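Local coordinates for protein transcriptional regulator ComR (Streptococcus vestibularis F0396, PDB 6HU8) that probably binds DNA as a peptide-responsive regulator of competence, joining a helix-turn-helix region to a tetratricopeptide-repeat domain, at residues 147-150 against 151-155; 162-165 against 166-169; 270-273 against 274-277; 284-287 against 288-291. All blocks are in the same frame, centred on the assembly; numbering follows the deposited sequence.

Four single-helix contacts sample the all-helical ComR tetratricopeptide region at two separate places. Interactions 1 and 2 occupy successive helices, 139-152 and 160-173, with centres about 10 Å apart. There the rings of Phe149 and Tyr169 stack, and Lys155 NZ meets Asp162 OD1 in a 2.7 Å salt bridge. Interactions 3 and 4 form a second such pair on helices 264-279 and 285-296, again about 10 Å between centres, where Ala274 CB lies 3.6 Å from Thr290 CG2. The two pairs do not touch: interactions 1 and 3 lie about 37 Å apart, centre to centre, on opposite sides of the chain's centre. Interaction 1 also faces the helix-turn-helix region, which probably binds DNA; the structure is the apo form.

Interaction 1: residues 147-150 against 151-155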
loop_
_atom_site.group_PDB
_atom_site.type_symbol
_atom_site.label_atom_id
_atom_site.label_comp_id
_atom_site.label_asym_id
_atom_site.label_seq_id
_atom_site.Cartn_x
_atom_site.Cartn_y
_atom_site.Cartn_z
ATOM N N ASP A 147 6.689 11.626 -3.973
ATOM C CA ASP A 147 5.639 12.546 -4.402
ATOM C C ASP A 147 4.255 11.906 -4.318
ATOM O O ASP A 147 3.288 12.566 -3.931
ATOM C CB ASP A 147 5.927 13.083 -5.814
ATOM C CG ASP A 147 6.997 14.178 -5.809
ATOM O OD1 ASP A 147 7.415 14.585 -4.696
ATOM O OD2 ASP A 147 7.403 14.645 -6.895
ATOM N N LEU A 148 4.144 10.623 -4.651
ATOM C CA LEU A 148 2.852 9.935 -4.490
ATOM C C LEU A 148 2.415 9.898 -3.012
ATOM O O LEU A 148 1.232 10.059 -2.718
ATOM C CB LEU A 148 2.913 8.518 -5.081
ATOM C CG LEU A 148 3.008 8.556 -6.614
ATOM C CD1 LEU A 148 3.357 7.194 -7.214
ATOM C CD2 LEU A 148 1.701 9.059 -7.213
ATOM N N PHE A 149 3.357 9.727 -2.081
ATOM C CA PHE A 149 3.003 9.761 -0.663
ATOM C C PHE A 149 2.570 11.157 -0.218
ATOM O O PHE A 149 1.630 11.271 0.566
ATOM C CB PHE A 149 4.156 9.285 0.224
ATOM C CG PHE A 149 3.795 9.206 1.688
ATOM C CD1 PHE A 149 2.679 8.482 2.101
ATOM C CD2 PHE A 149 4.573 9.845 2.647
ATOM C CE1 PHE A 149 2.329 8.411 3.452
ATOM C CE2 PHE A 149 4.245 9.779 3.998
ATOM C CZ PHE A 149 3.122 9.063 4.407
ATOM N N GLU A 150 3.244 12.213 -0.699
ATOM C CA GLU A 150 2.794 13.590 -0.426
ATOM C C GLU A 150 1.344 13.777 -0.864
ATOM O O GLU A 150 0.579 14.484 -0.226
ATOM C CB GLU A 150 3.647 14.630 -1.148
ATOM C CG GLU A 150 4.875 15.082 -0.427
ATOM C CD GLU A 150 4.573 15.653 0.948
ATOM O OE1 GLU A 150 3.651 16.491 1.089
ATOM O OE2 GLU A 150 5.255 15.231 1.900
ATOM N N GLN A 151 0.983 13.159 -1.983
ATOM C CA GLN A 151 -0.365 13.300 -2.502
ATOM C C GLN A 151 -1.341 12.490 -1.637
ATOM O O GLN A 151 -2.474 12.912 -1.400
ATOM C CB GLN A 151 -0.402 12.884 -3.978
ATOM C CG GLN A 151 0.212 13.984 -4.853
ATOM C CD GLN A 151 0.530 13.559 -6.278
ATOM O OE1 GLN A 151 0.591 12.380 -6.598
ATOM N NE2 GLN A 151 0.749 14.541 -7.138
ATOM N N VAL A 152 -0.890 11.360 -1.110
ATOM C CA VAL A 152 -1.783 10.532 -0.293
ATOM C C VAL A 152 -2.118 11.262 1.018
ATOM O O VAL A 152 -3.245 11.169 1.520
ATOM C CB VAL A 152 -1.163 9.142 -0.008
ATOM C CG1 VAL A 152 -1.808 8.481 1.212
ATOM C CG2 VAL A 152 -1.285 8.262 -1.238
ATOM N N LYS A 153 -1.149 12.015 1.541
ATOM C CA LYS A 153 -1.342 12.791 2.769
ATOM C C LYS A 153 -2.565 13.712 2.712
ATOM O O LYS A 153 -3.157 14.028 3.741
ATOM C CB LYS A 153 -0.104 13.637 3.073
ATOM C CG LYS A 153 1.137 12.870 3.515
ATOM C CD LYS A 153 2.317 13.842 3.617
ATOM C CE LYS A 153 3.610 13.156 4.013
ATOM N NZ LYS A 153 4.780 14.098 4.149
ATOM N N ARG A 154 -2.944 14.140 1.512
ATOM C CA ARG A 154 -4.028 15.107 1.356
ATOM C C ARG A 154 -5.372 14.450 1.067
ATOM O O ARG A 154 -6.383 15.143 0.958
ATOM C CB ARG A 154 -3.707 16.102 0.224
ATOM C CG ARG A 154 -2.340 16.769 0.312
ATOM C CD ARG A 154 -2.406 18.139 1.001
ATOM N NE ARG A 154 -3.363 19.030 0.345
ATOM C CZ ARG A 154 -3.060 19.934 -0.586
ATOM N NH1 ARG A 154 -4.031 20.674 -1.106
ATOM N NH2 ARG A 154 -1.802 20.112 -0.999
ATOM N N LYS A 155 -5.389 13.124 0.926
ATOM C CA LYS A 155 -6.601 12.417 0.507
ATOM C C LYS A 155 -7.424 11.987 1.714
ATOM O O LYS A 155 -6.879 11.733 2.785
ATOM C CB LYS A 155 -6.262 11.185 -0.345
ATOM C CG LYS A 155 -5.749 11.475 -1.757
ATOM C CD LYS A 155 -5.565 10.177 -2.545
ATOM C CE LYS A 155 -4.628 10.375 -3.737
ATOM N NZ LYS A 155 -4.416 9.116 -4.515
#
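Backbone bonds from Gln151 N to Asp147 O, Val152 N to Leu148 O and Lys153 N to Phe149 O wind this part of the chain as a helix, and a type I turn spans Val152 to Lys155. Among the side chains, a salt bridge joins Glu150 and Lys153, three residues apart. Glu150 is bent at its second torsion (chi2 -57°), which curls the carboxylate back toward the extended lysine, and Lys153 NZ donates to Glu150 OE2 at 2.6 Å. The ammonium comes from the syn side, although 35° out of the carboxylate plane. On its way there the lysine crosses Phe149 at about a right angle: CG sits over one face of the ring, and Lys153 CE comes within 3.4 Å of Phe149 CE2. Leu148 and Gln151 meet more lightly, with Leu148 CD2 3.6 Å from Gln151 OE1. The amide end of Gln151 is bound elsewhere, by Gly29, Gln36 and Lys51, while Asp147 holds Thr33 and Arg35, and Arg154 pairs with Asp28. These partners tie the helix to the helix-turn-helix region, consistent with a DNA-binding part docked on the repeat domain in the apo form. Chemically, one lysine therefore serves two neighbours: its methylenes pack against an aromatic ring while its ammonium is paired with a carboxylate, which would partly offset the charge and should hold the long chain in place.

Interaction 2: residues 162-165 against 166-169; sequences DLLV and IDYY
Four consecutive backbone hydrogen bonds join residues 162-165 to 166-169, each from an amide to the carbonyl four residues earlier. That from Tyr169 N to Val165 O is 2.9 Å long. Asp167 N reaches Leu163 O less directly, with an N-H...O angle of 140°.

The side chains meet this backbone chiefly through carbon. Ile166 keeps CG1 beside its own backbone N (chi1 -70°), which turns that branch back over the preceding turn and brings Ile166 CG1 to 3.2 Å from Asp162 O. Asp167 CB comes equally near Leu164 O, at 3.2 Å, while Tyr168 CB lies 3.4 Å from Val165 O. Such close approach of beta carbons to carbonyls three residues back belongs to ordinary alpha-helical winding. The branched Val165 also turns its CG1 toward the next residue, Val165 CG1 standing 3.6 Å from Ile166 N.

In the all-helical repeat domain, this helix is buried near the centre of the chain among helices 117-131, 139-152, 181-192 and 200-219, with Leu163 packed on Tyr202 and Leu206, Leu164 on Thr122, and Tyr169 on Ile183, Phe184 and Ile187.

Polar and aromatic ends look outward from the helix to other partners: Tyr168 OH is hydrogen-bonded to Asn128 and its ring meets Tyr145 and His172 edge to face, while Asp162 forms a salt bridge with Lys155 NZ through OD1 and accepts from Ser159 N through OD2. Asp167 OD1 lies close to Asp209 OD1, a like-charged pair that may favour a proton on one carboxylate.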
loop_
_atom_site.group_PDB
_atom_site.type_symbol
_atom_site.label_atom_id
_atom_site.label_comp_id
_atom_site.label_asym_id
_atom_site.label_seq_id
_atom_site.Cartn_x
_atom_site.Cartn_y
_atom_site.Cartn_z
ATOM N N ASP A 162 -3.183 3.642 -3.270
ATOM C CA ASP A 162 -2.902 4.517 -2.117
ATOM C C ASP A 162 -2.520 3.699 -0.878
ATOM O O ASP A 162 -1.559 4.026 -0.162
ATOM C CB ASP A 162 -4.113 5.389 -1.768
ATOM C CG ASP A 162 -4.433 6.415 -2.831
ATOM O OD1 ASP A 162 -3.534 6.760 -3.632
ATOM O OD2 ASP A 162 -5.596 6.880 -2.849
ATOM N N LEU A 163 -3.294 2.640 -0.628
ATOM C CA LEU A 163 -3.058 1.760 0.516
ATOM C C LEU A 163 -1.693 1.110 0.428
ATOM O O LEU A 163 -1.044 0.888 1.450
ATOM C CB LEU A 163 -4.140 0.683 0.615
ATOM C CG LEU A 163 -5.524 1.182 1.029
ATOM C CD1 LEU A 163 -6.453 0.005 1.166
ATOM C CD2 LEU A 163 -5.476 1.968 2.328
ATOM N N LEU A 164 -1.238 0.826 -0.788
ATOM C CA LEU A 164 0.068 0.201 -0.942
ATOM C C LEU A 164 1.201 1.223 -0.750
ATOM O O LEU A 164 2.247 0.889 -0.202
ATOM C CB LEU A 164 0.166 -0.499 -2.298
ATOM C CG LEU A 164 -0.757 -1.727 -2.376
ATOM C CD1 LEU A 164 -0.772 -2.336 -3.767
ATOM C CD2 LEU A 164 -0.366 -2.774 -1.362
ATOM N N VAL A 165 1.007 2.457 -1.208
ATOM C CA VAL A 165 1.971 3.514 -0.903
ATOM C C VAL A 165 2.077 3.651 0.620
ATOM O O VAL A 165 3.168 3.786 1.190
ATOM C CB VAL A 165 1.556 4.868 -1.530
ATOM C CG1 VAL A 165 2.446 5.988 -1.013
ATOM C CG2 VAL A 165 1.583 4.792 -3.071
ATOM N N ILE A 166 0.926 3.619 1.274
ATOM C CA ILE A 166 0.873 3.743 2.730
ATOM C C ILE A 166 1.570 2.545 3.385
ATOM O O ILE A 166 2.192 2.674 4.440
ATOM C CB ILE A 166 -0.589 3.865 3.229
ATOM C CG1 ILE A 166 -1.165 5.217 2.811
ATOM C CG2 ILE A 166 -0.667 3.704 4.760
ATOM C CD1 ILE A 166 -2.628 5.405 3.154
ATOM N N ASP A 167 1.490 1.382 2.749
ATOM C CA ASP A 167 2.258 0.235 3.218
ATOM C C ASP A 167 3.772 0.532 3.166
ATOM O O ASP A 167 4.503 0.264 4.133
ATOM C CB ASP A 167 1.917 -1.000 2.383
ATOM C CG ASP A 167 2.054 -2.285 3.160
ATOM O OD1 ASP A 167 2.500 -2.239 4.330
ATOM O OD2 ASP A 167 1.710 -3.341 2.590
ATOM N N TYR A 168 4.233 1.107 2.053
ATOM C CA TYR A 168 5.658 1.428 1.885
ATOM C C TYR A 168 6.105 2.457 2.923
ATOM O O TYR A 168 7.246 2.415 3.423
ATOM C CB TYR A 168 5.937 1.954 0.473
ATOM C CG TYR A 168 7.344 1.713 -0.029
ATOM C CD1 TYR A 168 7.972 0.482 0.157
ATOM C CD2 TYR A 168 8.041 2.708 -0.718
ATOM C CE1 TYR A 168 9.256 0.254 -0.316
ATOM C CE2 TYR A 168 9.322 2.489 -1.203
ATOM C CZ TYR A 168 9.925 1.265 -0.996
ATOM O OH TYR A 168 11.191 1.050 -1.480
ATOM N N TYR A 169 5.209 3.383 3.242
ATOM C CA TYR A 169 5.473 4.365 4.293
ATOM C C TYR A 169 5.721 3.660 5.635
ATOM O O TYR A 169 6.750 3.887 6.278
ATOM C CB TYR A 169 4.314 5.371 4.395
ATOM C CG TYR A 169 4.253 6.109 5.724
ATOM C CD1 TYR A 169 5.307 6.932 6.143
ATOM C CD2 TYR A 169 3.142 5.991 6.554
ATOM C CE1 TYR A 169 5.256 7.605 7.365
ATOM C CE2 TYR A 169 3.085 6.657 7.789
ATOM C CZ TYR A 169 4.145 7.459 8.181
ATOM O OH TYR A 169 4.096 8.120 9.386
#

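Interaction 3: residues 270-273 against 274-277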
loop_
_atom_site.group_PDB
_atom_site.type_symbol
_atom_site.label_atom_id
_atom_site.label_comp_id
_atom_site.label_asym_id
_atom_site.label_seq_id
_atom_site.Cartn_x
_atom_site.Cartn_y
_atom_site.Cartn_z
ATOM N N ASN A 270 -6.358 -13.893 24.951
ATOM C CA ASN A 270 -6.212 -13.464 23.564
ATOM C C ASN A 270 -5.327 -14.414 22.748
ATOM O O ASN A 270 -5.650 -14.712 21.588
ATOM C CB ASN A 270 -5.676 -12.029 23.510
ATOM C CG ASN A 270 -6.713 -11.012 23.981
ATOM O OD1 ASN A 270 -7.915 -11.195 23.759
ATOM N ND2 ASN A 270 -6.261 -9.947 24.624
ATOM N N TYR A 271 -4.252 -14.929 23.346
ATOM C CA TYR A 271 -3.476 -15.980 22.676
ATOM C C TYR A 271 -4.329 -17.229 22.464
ATOM O O TYR A 271 -4.221 -17.886 21.422
ATOM C CB TYR A 271 -2.222 -16.352 23.468
ATOM C CG TYR A 271 -0.983 -15.591 23.042
ATOM C CD1 TYR A 271 -0.445 -15.746 21.764
ATOM C CD2 TYR A 271 -0.343 -14.734 23.927
ATOM C CE1 TYR A 271 0.688 -15.036 21.364
ATOM C CE2 TYR A 271 0.794 -14.027 23.540
ATOM C CZ TYR A 271 1.303 -14.186 22.264
ATOM O OH TYR A 271 2.433 -13.490 21.889
ATOM N N ASP A 272 -5.174 -17.565 23.438
ATOM C CA ASP A 272 -6.006 -18.763 23.304
ATOM C C ASP A 272 -7.034 -18.614 22.191
ATOM O O ASP A 272 -7.329 -19.588 21.479
ATOM C CB ASP A 272 -6.720 -19.106 24.622
ATOM C CG ASP A 272 -5.823 -19.826 25.610
ATOM O OD1 ASP A 272 -4.698 -20.233 25.236
ATOM O OD2 ASP A 272 -6.262 -20.014 26.768
ATOM N N LYS A 273 -7.595 -17.415 22.045
ATOM C CA LYS A 273 -8.436 -17.112 20.889
ATOM C C LYS A 273 -7.682 -17.304 19.576
ATOM O O LYS A 273 -8.219 -17.880 18.625
ATOM C CB LYS A 273 -8.962 -15.679 20.960
ATOM C CG LYS A 273 -10.122 -15.480 21.914
ATOM C CD LYS A 273 -10.575 -14.017 21.914
ATOM C CE LYS A 273 -11.667 -13.783 22.960
ATOM N NZ LYS A 273 -11.928 -12.341 23.203
ATOM N N ALA A 274 -6.451 -16.786 19.508
ATOM C CA ALA A 274 -5.595 -16.997 18.341
ATOM C C ALA A 274 -5.352 -18.479 18.038
ATOM O O ALA A 274 -5.385 -18.901 16.876
ATOM C CB ALA A 274 -4.234 -16.269 18.544
ATOM N N ILE A 275 -5.101 -19.266 19.079
ATOM C CA ILE A 275 -4.836 -20.688 18.911
ATOM C C ILE A 275 -6.105 -21.399 18.421
ATOM O O ILE A 275 -6.065 -22.191 17.466
ATOM C CB ILE A 275 -4.355 -21.346 20.232
ATOM C CG1 ILE A 275 -2.918 -20.923 20.544
ATOM C CG2 ILE A 275 -4.397 -22.855 20.122
ATOM C CD1 ILE A 275 -2.486 -21.276 21.941
ATOM N N MET A 276 -7.225 -21.093 19.077
ATOM C CA MET A 276 -8.528 -21.605 18.664
ATOM C C MET A 276 -8.821 -21.327 17.194
ATOM O O MET A 276 -9.183 -22.251 16.451
ATOM C CB MET A 276 -9.640 -21.021 19.550
ATOM C CG MET A 276 -9.777 -21.747 20.889
ATOM S SD MET A 276 -10.994 -21.023 22.019
ATOM C CE MET A 276 -12.550 -21.535 21.329
ATOM N N PHE A 277 -8.659 -20.075 16.751
ATOM C CA PHE A 277 -8.976 -19.765 15.356
ATOM C C PHE A 277 -7.976 -20.408 14.409
ATOM O O PHE A 277 -8.340 -20.854 13.322
ATOM C CB PHE A 277 -9.056 -18.264 15.128
ATOM C CG PHE A 277 -10.315 -17.654 15.669
ATOM C CD1 PHE A 277 -11.547 -18.186 15.330
ATOM C CD2 PHE A 277 -10.271 -16.572 16.541
ATOM C CE1 PHE A 277 -12.719 -17.636 15.834
ATOM C CE2 PHE A 277 -11.436 -16.021 17.044
ATOM C CZ PHE A 277 -12.666 -16.558 16.685
#
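Met276 N donates to Asp272 O at 2.8 Å with an N-H...O angle of 169°, and the first carbons of the methionine side chain lie against the same oxygen. Helix winding alone sets Met276 CB 3.3 Å from Asp272 O; a chi1 of -81°, with CG beside the backbone N, folds the chain back over the preceding turn and brings CG equally near. Lys273 O is approached in a comparable way by Phe277. The amide of Phe277 binds this carbonyl, and Phe277 CD2 lies 3.2 Å from Lys273 O, the oxygen standing oblique to the ring. The same ring makes a cation-pi contact with Lys246, so one aromatic group meets both a backbone oxygen and a charge.

Residues 270-277 belong to helix 264-279 in the far part of the tetratricopeptide-family region, the centre of this contact about 28 Å from the centre of the chain, and pack between helices 246-261 and 285-296. Within its own helix, small Ala274 brings CB to 3.3 Å from Tyr271 O.

Asp272 and Ile275 run alongside each other in the same direction, with Asp272 OD1 4.1 Å from Ile275 CD1. The carboxylate finds its charge partner in Lys294, which probably stabilises its ionised form beside the aliphatic branch, while Tyr271 sends its OH out of this helix to hydrogen bonds with Asp297 and Lys255.

Interaction 4: residues 284-287 against 288-291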
loop_
_atom_site.group_PDB
_atom_site.type_symbol
_atom_site.label_atom_id
_atom_site.label_comp_id
_atom_site.label_asym_id
_atom_site.label_seq_id
_atom_site.Cartn_x
_atom_site.Cartn_y
_atom_site.Cartn_z
ATOM N N SER A 284 -1.692 -26.808 9.937
ATOM C CA SER A 284 -1.505 -26.529 11.356
ATOM C C SER A 284 -0.257 -25.678 11.615
ATOM O O SER A 284 0.159 -25.511 12.768
ATOM C CB SER A 284 -1.437 -27.839 12.148
ATOM O OG SER A 284 -0.239 -28.553 11.873
ATOM N N VAL A 285 0.317 -25.136 10.542
ATOM C CA VAL A 285 1.506 -24.295 10.637
ATOM C C VAL A 285 1.235 -23.088 11.539
ATOM O O VAL A 285 1.950 -22.854 12.505
ATOM C CB VAL A 285 1.971 -23.819 9.232
ATOM C CG1 VAL A 285 3.060 -22.766 9.346
ATOM C CG2 VAL A 285 2.443 -25.016 8.391
ATOM N N LEU A 286 0.181 -22.339 11.237
ATOM C CA LEU A 286 -0.151 -21.149 12.029
ATOM C C LEU A 286 -0.472 -21.486 13.499
ATOM O O LEU A 286 -0.121 -20.740 14.430
ATOM C CB LEU A 286 -1.326 -20.440 11.364
ATOM C CG LEU A 286 -1.706 -19.049 11.841
ATOM C CD1 LEU A 286 -0.453 -18.183 11.959
ATOM C CD2 LEU A 286 -2.689 -18.446 10.845
ATOM N N GLU A 287 -1.145 -22.614 13.727
ATOM C CA GLU A 287 -1.422 -23.038 15.110
ATOM C C GLU A 287 -0.156 -23.351 15.891
ATOM O O GLU A 287 -0.022 -22.962 17.054
ATOM C CB GLU A 287 -2.337 -24.259 15.131
ATOM C CG GLU A 287 -2.598 -24.774 16.544
ATOM C CD GLU A 287 -3.505 -25.992 16.563
ATOM O OE1 GLU A 287 -3.908 -26.460 15.469
ATOM O OE2 GLU A 287 -3.815 -26.466 17.677
ATOM N N GLU A 288 0.767 -24.073 15.267
ATOM C CA GLU A 288 2.048 -24.352 15.906
ATOM C C GLU A 288 2.803 -23.045 16.171
ATOM O O GLU A 288 3.328 -22.842 17.260
ATOM C CB GLU A 288 2.906 -25.275 15.038
ATOM C CG GLU A 288 2.317 -26.667 14.824
ATOM C CD GLU A 288 2.855 -27.348 13.565
ATOM O OE1 GLU A 288 3.817 -26.819 12.940
ATOM O OE2 GLU A 288 2.301 -28.409 13.191
ATOM N N LYS A 289 2.866 -22.183 15.164
ATOM C CA LYS A 289 3.548 -20.890 15.308
ATOM C C LYS A 289 2.913 -20.078 16.440
ATOM O O LYS A 289 3.615 -19.506 17.272
ATOM C CB LYS A 289 3.486 -20.114 13.980
ATOM C CG LYS A 289 4.137 -18.719 13.987
ATOM C CD LYS A 289 3.702 -17.890 12.753
ATOM C CE LYS A 289 2.721 -16.766 13.134
ATOM N NZ LYS A 289 1.628 -17.197 14.104
ATOM N N THR A 290 1.580 -20.024 16.472
ATOM C CA THR A 290 0.874 -19.241 17.484
ATOM C C THR A 290 1.111 -19.787 18.889
ATOM O O THR A 290 1.326 -19.021 19.838
ATOM C CB THR A 290 -0.628 -19.206 17.206
ATOM O OG1 THR A 290 -0.855 -18.497 15.986
ATOM C CG2 THR A 290 -1.375 -18.496 18.337
ATOM N N ARG A 291 1.077 -21.115 19.010
ATOM C CA ARG A 291 1.322 -21.794 20.274
ATOM C C ARG A 291 2.744 -21.508 20.743
ATOM O O ARG A 291 2.972 -21.275 21.917
ATOM C CB ARG A 291 1.081 -23.306 20.121
ATOM C CG ARG A 291 0.746 -24.027 21.393
ATOM C CD ARG A 291 0.568 -25.542 21.164
ATOM N NE ARG A 291 -0.658 -25.865 20.435
ATOM C CZ ARG A 291 -1.856 -25.863 20.999
ATOM N NH1 ARG A 291 -1.967 -25.540 22.290
ATOM N NH2 ARG A 291 -2.935 -26.168 20.284
#
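Glu287 runs alongside Arg291, one helical turn further on, and the two form a salt bridge on the surface of helix 285-296, the last helix of this all-helical repeat domain. Glu287 is fully extended, with CG opposite the backbone N (chi1 177°), and its OE2 lies 2.8 Å from Arg291 NH2. The arginine, bent at its third torsion, presents the guanidinium edge nearly in plane to the anti lone pair of that oxygen, the carboxylate and guanidinium planes being 49° apart; the bond itself is bent, 142° at the hydrogen.

At the start of the helix, Ser284 holds the N-cap position, yet its hydroxyl makes no capping bond. Ser284 OG instead donates to Glu288 OE2 at 2.9 Å, approaching from above the carboxylate plane. Both glutamates sit near the helix start, where their negative charge may be favoured by the helix dipole. Glu288 N in turn binds Ser284 O, so the two residues are joined through backbone and side chain.

Leu286 and Lys289 run beside each other. The 3.1 Å between Leu286 CD1 and Lys289 NZ is very short, and the placement of the ammonium is doubtful. On the more buried flank, Thr290 packs on Pro247 and Ile251 of helix 246-261. Its OG1 and its backbone N both donate to Leu286 O, each at 2.8 Å, reaching that one oxygen from opposite faces of the carbonyl plane.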